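Local coordinates for protein Lv-ranaspumin (Lv-RSN-1) (Leptodactylus vastus, PDB 4K82) that is a surfactant protein of the frog's foam nest, probably acting at the air-water interface to make or stabilise the foam, at residues 33-38 with 115-120; 38-43 with 87-92. All blocks are in the same frame, centred on the assembly; numbering follows the deposited sequence. Where two conformers were deposited one is given.

Starting from the N terminus, the chain runs through helix 29-42, which supplies one side of both contacts, and continues through helix 48-64 and helix 69-76. At residues 87-92 it returns to the end of helix 29-42, and contact 2 closes the smaller loop. Helix 89-102 and helix 107-121 then follow, and residues 115-120 close the larger loop in contact 1, so contact 2 is nested inside it. The centres of the contacts are about 12 Å apart. They share Cys38, whose disulfide to Cys114 ties the same two helices as contact 1, and Lys118 also packs on Asn42.

Contact 1: 33-38 with 115-120; sequences LAVIIC and DVTKKM
Thr117 reaches from helix 107-121 to Val35 and Cys38 on helix 29-42, a helix-helix contact in the buried middle of this disulfide-bonded, mainly helical protein. The backbones come close here, with Val35 CA and Thr117 CA 6.0 Å apart, consistent with the modest size of Thr117, whose side chain lies between them. The side chain of Thr117 sets out toward the other helix, whereas Val35 leaves its own helix to one side, and the two side chains cross at about a right angle. The branches of Thr117 divide the work. Its hydroxyl comes up beside Val35, where OG1 lies 3.7 Å from Val35 CG2 and equally far from Val35 CA, a van der Waals approach with no hydrogen bond across the helices. The polar need of that hydroxyl is met on its own helix: OG1 sits beside the backbone N (chi1 -60°) and bonds back to the carbonyl of Val113, one turn earlier. The same torsion sets the methyl CG2 anti to the backbone N and places it against the carbonyl of Val35 and near Cys38. Thr117 CG2 is 4.3 Å from Cys38 CB, a looser touch. Cys38 points toward helix 107-121, where its sulfur forms the disulfide with Cys114, so a covalent link joins the same two helices beside the van der Waals contact. Around the pair, Leu134 of helix 133-144 packs on both Val35 and Thr117, and Val113 lies against Val35 as well. With its polar demand met by Val113, the hydroxyl can lie against the apolar Val35 without a partner on that helix. The methyl branch makes its nearest approach to a backbone atom: Thr117 CG2 stands 3.8 Å from Val35 O.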
ATOM      1  N   LEU A  33      -4.157   6.104  -0.972  1.00 18.26           N
ATOM      2  CA  LEU A  33      -3.721   7.029  -2.006  1.00 16.84           C
ATOM      3  C   LEU A  33      -2.216   6.962  -2.172  1.00 18.29           C
ATOM      4  O   LEU A  33      -1.718   7.051  -3.296  1.00 18.39           O
ATOM      5  CB  LEU A  33      -4.143   8.473  -1.700  1.00 16.23           C
ATOM      6  CG  LEU A  33      -5.649   8.707  -1.762  1.00 17.97           C
ATOM      7  CD1 LEU A  33      -5.952  10.166  -1.431  1.00 19.22           C
ATOM      8  CD2 LEU A  33      -6.203   8.327  -3.136  1.00 20.84           C
ATOM      9  N   ALA A  34      -1.493   6.826  -1.060  1.00 18.52           N
ATOM     10  CA  ALA A  34      -0.035   6.752  -1.119  1.00 16.79           C
ATOM     11  C   ALA A  34       0.383   5.520  -1.919  1.00 16.28           C
ATOM     12  O   ALA A  34       1.293   5.583  -2.738  1.00 17.59           O
ATOM     13  CB  ALA A  34       0.564   6.717   0.287  1.00 19.81           C
ATOM     14  N   VAL A  35      -0.289   4.400  -1.687  1.00 16.02           N
ATOM     15  CA  VAL A  35      -0.010   3.184  -2.438  1.00 14.44           C
ATOM     16  C   VAL A  35      -0.217   3.389  -3.934  1.00 19.64           C
ATOM     17  O   VAL A  35       0.648   3.051  -4.736  1.00 17.38           O
ATOM     18  CB  VAL A  35      -0.884   2.021  -1.953  1.00 16.63           C
ATOM     19  CG1 VAL A  35      -0.733   0.824  -2.876  1.00 19.36           C
ATOM     20  CG2 VAL A  35      -0.535   1.663  -0.505  1.00 18.02           C
ATOM     21  N   ILE A  36      -1.355   3.965  -4.303  1.00 19.49           N
ATOM     22  CA  ILE A  36      -1.660   4.217  -5.706  1.00 17.61           C
ATOM     23  C   ILE A  36      -0.664   5.168  -6.358  1.00 17.28           C
ATOM     24  O   ILE A  36      -0.114   4.874  -7.419  1.00 17.27           O
ATOM     25  CB  ILE A  36      -3.070   4.771  -5.836  1.00 17.30           C
ATOM     26  CG1 ILE A  36      -4.060   3.697  -5.399  1.00 21.00           C
ATOM     27  CG2 ILE A  36      -3.355   5.204  -7.280  1.00 18.00           C
ATOM     28  CD1 ILE A  36      -5.468   4.236  -5.178  1.00 20.33           C
ATOM     29  N   ILE A  37      -0.420   6.296  -5.701  1.00 16.36           N
ATOM     30  CA  ILE A  37       0.515   7.284  -6.222  1.00 14.44           C
ATOM     31  C   ILE A  37       1.923   6.701  -6.372  1.00 18.19           C
ATOM     32  O   ILE A  37       2.576   6.852  -7.401  1.00 17.51           O
ATOM     33  CB  ILE A  37       0.549   8.528  -5.313  1.00 16.75           C
ATOM     34  CG1 ILE A  37      -0.744   9.333  -5.500  1.00 18.69           C
ATOM     35  CG2 ILE A  37       1.732   9.411  -5.665  1.00 19.60           C
ATOM     36  CD1 ILE A  37      -1.049  10.261  -4.331  1.00 21.65           C
ATOM     37  N   CYS A  38       2.387   5.996  -5.360  1.00 17.42           N
ATOM     38  CA  CYS A  38       3.745   5.497  -5.432  0.58 19.21           C
ATOM     39  C   CYS A  38       3.875   4.310  -6.385  1.00 19.73           C
ATOM     40  O   CYS A  38       4.914   4.128  -7.001  1.00 20.27           O
ATOM     41  CB  CYS A  38       4.285   5.224  -4.028  0.58 20.93           C
ATOM     42  SG  CYS A  38       4.391   6.774  -3.104  0.58 21.93           S
ATOM     43  N   ASP A 115       7.653   4.067   0.655  1.00 25.03           N
ATOM     44  CA  ASP A 115       8.840   3.213   0.706  1.00 22.02           C
ATOM     45  C   ASP A 115       8.476   1.722   0.715  1.00 23.66           C
ATOM     46  O   ASP A 115       9.089   0.921   0.002  1.00 24.44           O
ATOM     47  CB  ASP A 115       9.731   3.580   1.897  1.00 28.61           C
ATOM     48  CG  ASP A 115      10.409   4.940   1.723  1.00 37.91           C
ATOM     49  OD1 ASP A 115      10.374   5.497   0.600  1.00 40.19           O
ATOM     50  OD2 ASP A 115      10.978   5.451   2.712  1.00 41.28           O
ATOM     51  N   VAL A 116       7.461   1.358   1.499  1.00 20.70           N
ATOM     52  CA  VAL A 116       6.971  -0.012   1.506  1.00 19.96           C
ATOM     53  C   VAL A 116       6.443  -0.436   0.143  1.00 18.84           C
ATOM     54  O   VAL A 116       6.726  -1.538  -0.333  1.00 20.86           O
ATOM     55  CB  VAL A 116       5.880  -0.208   2.575  1.00 27.26           C
ATOM     56  CG1 VAL A 116       5.071  -1.470   2.294  1.00 25.90           C
ATOM     57  CG2 VAL A 116       6.510  -0.255   3.959  1.00 27.58           C
ATOM     58  N   THR A 117       5.684   0.453  -0.495  1.00 19.60           N
ATOM     59  CA  THR A 117       5.125   0.155  -1.797  1.00 18.15           C
ATOM     60  C   THR A 117       6.230  -0.113  -2.815  1.00 19.99           C
ATOM     61  O   THR A 117       6.117  -1.032  -3.631  1.00 20.68           O
ATOM     62  CB  THR A 117       4.185   1.297  -2.281  1.00 20.72           C
ATOM     63  OG1 THR A 117       3.105   1.450  -1.353  1.00 21.37           O
ATOM     64  CG2 THR A 117       3.614   1.007  -3.667  1.00 22.82           C
ATOM     65  N   LYS A 118       7.306   0.669  -2.739  1.00 23.59           N
ATOM     66  CA  LYS A 118       8.445   0.470  -3.622  1.00 22.06           C
ATOM     67  C   LYS A 118       9.039  -0.923  -3.446  1.00 21.03           C
ATOM     68  O   LYS A 118       9.299  -1.621  -4.424  1.00 23.30           O
ATOM     69  CB  LYS A 118       9.510   1.547  -3.391  1.00 20.44           C
ATOM     70  CG  LYS A 118       9.070   2.927  -3.844  1.00 26.86           C
ATOM     71  CD  LYS A 118       9.999   3.992  -3.298  1.00 32.39           C
ATOM     72  CE  LYS A 118      11.375   3.862  -3.905  1.00 38.47           C
ATOM     73  NZ  LYS A 118      12.364   4.789  -3.286  1.00 50.49           N
ATOM     74  N   LYS A 119       9.218  -1.332  -2.196  1.00 20.69           N
ATOM     75  CA  LYS A 119       9.755  -2.647  -1.896  1.00 22.21           C
ATOM     76  C   LYS A 119       8.847  -3.781  -2.374  1.00 24.30           C
ATOM     77  O   LYS A 119       9.319  -4.798  -2.879  1.00 24.48           O
ATOM     78  CB  LYS A 119      10.071  -2.758  -0.406  1.00 24.84           C
ATOM     79  CG  LYS A 119      11.322  -1.968  -0.027  1.00 28.51           C
ATOM     80  CD  LYS A 119      11.423  -1.788   1.470  1.00 25.96           C
ATOM     81  CE  LYS A 119      12.462  -0.744   1.837  1.00 38.50           C
ATOM     82  NZ  LYS A 119      13.829  -1.209   1.494  1.00 46.30           N
ATOM     83  N   MET A 120       7.535  -3.587  -2.257  1.00 22.06           N
ATOM     84  CA  MET A 120       6.593  -4.589  -2.747  1.00 22.67           C
ATOM     85  C   MET A 120       6.582  -4.706  -4.268  1.00 24.93           C
ATOM     86  O   MET A 120       6.375  -5.789  -4.800  1.00 25.63           O
ATOM     87  CB  MET A 120       5.186  -4.310  -2.211  1.00 22.27           C
ATOM     88  CG  MET A 120       5.143  -4.197  -0.705  1.00 22.69           C
ATOM     89  SD  MET A 120       5.403  -5.797   0.109  1.00 34.66           S
ATOM     90  CE  MET A 120       3.766  -6.501  -0.031  1.00 43.25           C
TER

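Contact 2: 38-43 with 87-92; sequences CAYQNG and VSTGDI
Tyr40 projects from the last turn of helix 29-42 and brings the phenol end of its ring onto Gly90 and Thr89, in the first turn of helix 89-102. It has the greatest share of the buried surface, 62 Å², against 34 Å² for Gly90 and 25 Å² for Thr89. With CG anti to the backbone N (chi1 -171°), the ring extends outward across the gap between helices whose nearest CA atoms, those of Tyr40 and Gly90, are 7.7 Å apart. The hydroxyl end arrives over the glycine backbone: Tyr40 OH is 3.1 Å from Gly90 CA, and Tyr40 CZ is 3.4 Å from the same carbon. Although Tyr40 OH also lies near Gly90 N, the angle is too poor for a hydrogen bond, and this is close packing. A side chain on Gly90 would be expected to run into that hydroxyl, which is consistent with the close approach of the ring here. Thr89 comes obliquely from the same side of the ring plane as Gly90, its methyl CG2 lying 3.8 Å from Tyr40 CE2. Cutting Tyr40 back to an alanine would probably open a gap beside Gly90 and Thr89 and take away most of the surface joining these segments. Just before the helix, Ser88 is the N-cap: its OG accepts from Asp91 N at 3.1 Å, capping the turn that holds Thr89 and Gly90. The contact lies at the surface, about 15 Å from the chain's centre. Helix 48-64 packs against both partners, with Phe51 inclined at about 45° to the Tyr40 ring, Leu54 against Tyr40 and Lys55 against Thr89, while Gln41 hydrogen-bonds Gln94 further along helix 89-102.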
ATOM      1  N   CYS A  38       2.387   5.996  -5.360  1.00 17.42           N
ATOM      2  CA  CYS A  38       3.745   5.497  -5.432  0.58 19.21           C
ATOM      3  C   CYS A  38       3.875   4.310  -6.385  1.00 19.73           C
ATOM      4  O   CYS A  38       4.914   4.128  -7.001  1.00 20.27           O
ATOM      5  CB  CYS A  38       4.285   5.224  -4.028  0.58 20.93           C
ATOM      6  SG  CYS A  38       4.391   6.774  -3.104  0.58 21.93           S
ATOM      7  N   ALA A  39       2.810   3.526  -6.539  1.00 17.12           N
ATOM      8  CA  ALA A  39       2.833   2.446  -7.514  1.00 16.14           C
ATOM      9  C   ALA A  39       2.965   3.028  -8.913  1.00 19.74           C
ATOM     10  O   ALA A  39       3.768   2.572  -9.726  1.00 19.30           O
ATOM     11  CB  ALA A  39       1.566   1.601  -7.410  1.00 18.46           C
ATOM     12  N   TYR A  40       2.160   4.043  -9.200  1.00 19.30           N
ATOM     13  CA  TYR A  40       2.252   4.704 -10.487  1.00 21.26           C
ATOM     14  C   TYR A  40       3.650   5.275 -10.732  1.00 19.53           C
ATOM     15  O   TYR A  40       4.220   5.090 -11.807  1.00 21.29           O
ATOM     16  CB  TYR A  40       1.183   5.803 -10.612  1.00 19.08           C
ATOM     17  CG  TYR A  40       1.121   6.357 -12.007  1.00 22.52           C
ATOM     18  CD1 TYR A  40       2.011   7.338 -12.419  1.00 24.15           C
ATOM     19  CD2 TYR A  40       0.200   5.873 -12.921  1.00 22.60           C
ATOM     20  CE1 TYR A  40       1.981   7.831 -13.714  1.00 21.74           C
ATOM     21  CE2 TYR A  40       0.162   6.363 -14.216  1.00 22.41           C
ATOM     22  CZ  TYR A  40       1.064   7.337 -14.600  1.00 23.13           C
ATOM     23  OH  TYR A  40       1.046   7.839 -15.889  1.00 27.00           O
ATOM     24  N   GLN A  41       4.207   5.950  -9.728  1.00 16.72           N
ATOM     25  CA  GLN A  41       5.471   6.662  -9.886  1.00 17.47           C
ATOM     26  C   GLN A  41       6.670   5.732  -9.983  1.00 22.72           C
ATOM     27  O   GLN A  41       7.679   6.092 -10.601  1.00 24.00           O
ATOM     28  CB  GLN A  41       5.696   7.632  -8.724  1.00 20.49           C
ATOM     29  CG  GLN A  41       4.826   8.880  -8.729  1.00 20.89           C
ATOM     30  CD  GLN A  41       4.993   9.689  -7.464  1.00 20.43           C
ATOM     31  OE1 GLN A  41       5.319   9.146  -6.396  1.00 27.41           O
ATOM     32  NE2 GLN A  41       4.743  10.980  -7.554  1.00 24.69           N
ATOM     33  N   ASN A  42       6.571   4.553  -9.375  1.00 17.04           N
ATOM     34  CA  ASN A  42       7.733   3.670  -9.249  1.00 18.80           C
ATOM     35  C   ASN A  42       7.688   2.371 -10.035  1.00 22.14           C
ATOM     36  O   ASN A  42       8.724   1.738 -10.214  1.00 26.05           O
ATOM     37  CB  ASN A  42       8.007   3.360  -7.772  1.00 24.16           C
ATOM     38  CG  ASN A  42       8.498   4.571  -7.008  1.00 25.12           C
ATOM     39  OD1 ASN A  42       9.688   4.894  -7.042  1.00 26.90           O
ATOM     40  ND2 ASN A  42       7.588   5.261  -6.328  1.00 21.10           N
ATOM     41  N   GLY A  43       6.507   1.969 -10.500  1.00 25.60           N
ATOM     42  CA  GLY A  43       6.366   0.747 -11.277  1.00 26.34           C
ATOM     43  C   GLY A  43       7.265   0.717 -12.499  1.00 30.00           C
ATOM     44  O   GLY A  43       7.417   1.723 -13.184  1.00 26.68           O
ATOM     45  N   VAL A  87      -7.793  13.161 -20.000  1.00 23.54           N
ATOM     46  CA  VAL A  87      -6.756  13.645 -19.097  1.00 26.92           C
ATOM     47  C   VAL A  87      -5.817  12.494 -18.787  1.00 24.26           C
ATOM     48  O   VAL A  87      -6.270  11.392 -18.496  1.00 24.57           O
ATOM     49  CB  VAL A  87      -7.363  14.154 -17.786  1.00 34.24           C
ATOM     50  CG1 VAL A  87      -6.264  14.538 -16.814  1.00 31.40           C
ATOM     51  CG2 VAL A  87      -8.292  15.334 -18.052  1.00 39.03           C
ATOM     52  N   SER A  88      -4.510  12.737 -18.849  1.00 22.06           N
ATOM     53  CA  SER A  88      -3.556  11.650 -18.649  1.00 21.25           C
ATOM     54  C   SER A  88      -3.500  11.252 -17.173  1.00 21.17           C
ATOM     55  O   SER A  88      -3.582  12.100 -16.279  1.00 23.64           O
ATOM     56  CB  SER A  88      -2.171  12.009 -19.184  1.00 34.20           C
ATOM     57  OG  SER A  88      -1.260  12.229 -18.130  1.00 35.63           O
ATOM     58  N   THR A  89      -3.399   9.955 -16.928  1.00 21.19           N
ATOM     59  CA  THR A  89      -3.380   9.457 -15.560  1.00 19.21           C
ATOM     60  C   THR A  89      -2.150   9.968 -14.820  1.00 21.27           C
ATOM     61  O   THR A  89      -2.214  10.262 -13.624  1.00 20.97           O
ATOM     62  CB  THR A  89      -3.497   7.922 -15.539  1.00 19.19           C
ATOM     63  OG1 THR A  89      -4.739   7.554 -16.169  1.00 19.64           O
ATOM     64  CG2 THR A  89      -3.503   7.390 -14.093  1.00 21.44           C
ATOM     65  N   GLY A  90      -1.046  10.128 -15.541  1.00 22.73           N
ATOM     66  CA  GLY A  90       0.160  10.643 -14.930  1.00 25.76           C
ATOM     67  C   GLY A  90      -0.054  12.034 -14.387  1.00 22.14           C
ATOM     68  O   GLY A  90       0.399  12.356 -13.287  1.00 21.94           O
ATOM     69  N   ASP A  91      -0.771  12.855 -15.149  1.00 23.44           N
ATOM     70  CA  ASP A  91      -1.076  14.204 -14.704  1.00 21.99           C
ATOM     71  C   ASP A  91      -1.991  14.208 -13.494  1.00 20.36           C
ATOM     72  O   ASP A  91      -1.849  15.069 -12.629  1.00 20.72           O
ATOM     73  CB  ASP A  91      -1.699  15.035 -15.822  1.00 24.23           C
ATOM     74  CG  ASP A  91      -0.689  15.445 -16.869  1.00 33.41           C
ATOM     75  OD1 ASP A  91       0.531  15.316 -16.610  1.00 34.84           O
ATOM     76  OD2 ASP A  91      -1.116  15.913 -17.942  1.00 34.48           O
ATOM     77  N   ILE A  92      -2.944  13.272 -13.450  1.00 20.25           N
ATOM     78  CA  ILE A  92      -3.814  13.147 -12.289  1.00 19.20           C
ATOM     79  C   ILE A  92      -2.995  12.776 -11.058  1.00 18.32           C
ATOM     80  O   ILE A  92      -3.142  13.371  -9.993  1.00 20.61           O
ATOM     81  CB  ILE A  92      -4.929  12.102 -12.512  1.00 18.97           C
ATOM     82  CG1 ILE A  92      -5.894  12.615 -13.580  1.00 22.11           C
ATOM     83  CG2 ILE A  92      -5.645  11.818 -11.210  1.00 19.60           C
ATOM     84  CD1 ILE A  92      -6.914  11.591 -14.026  1.00 24.96           C
TER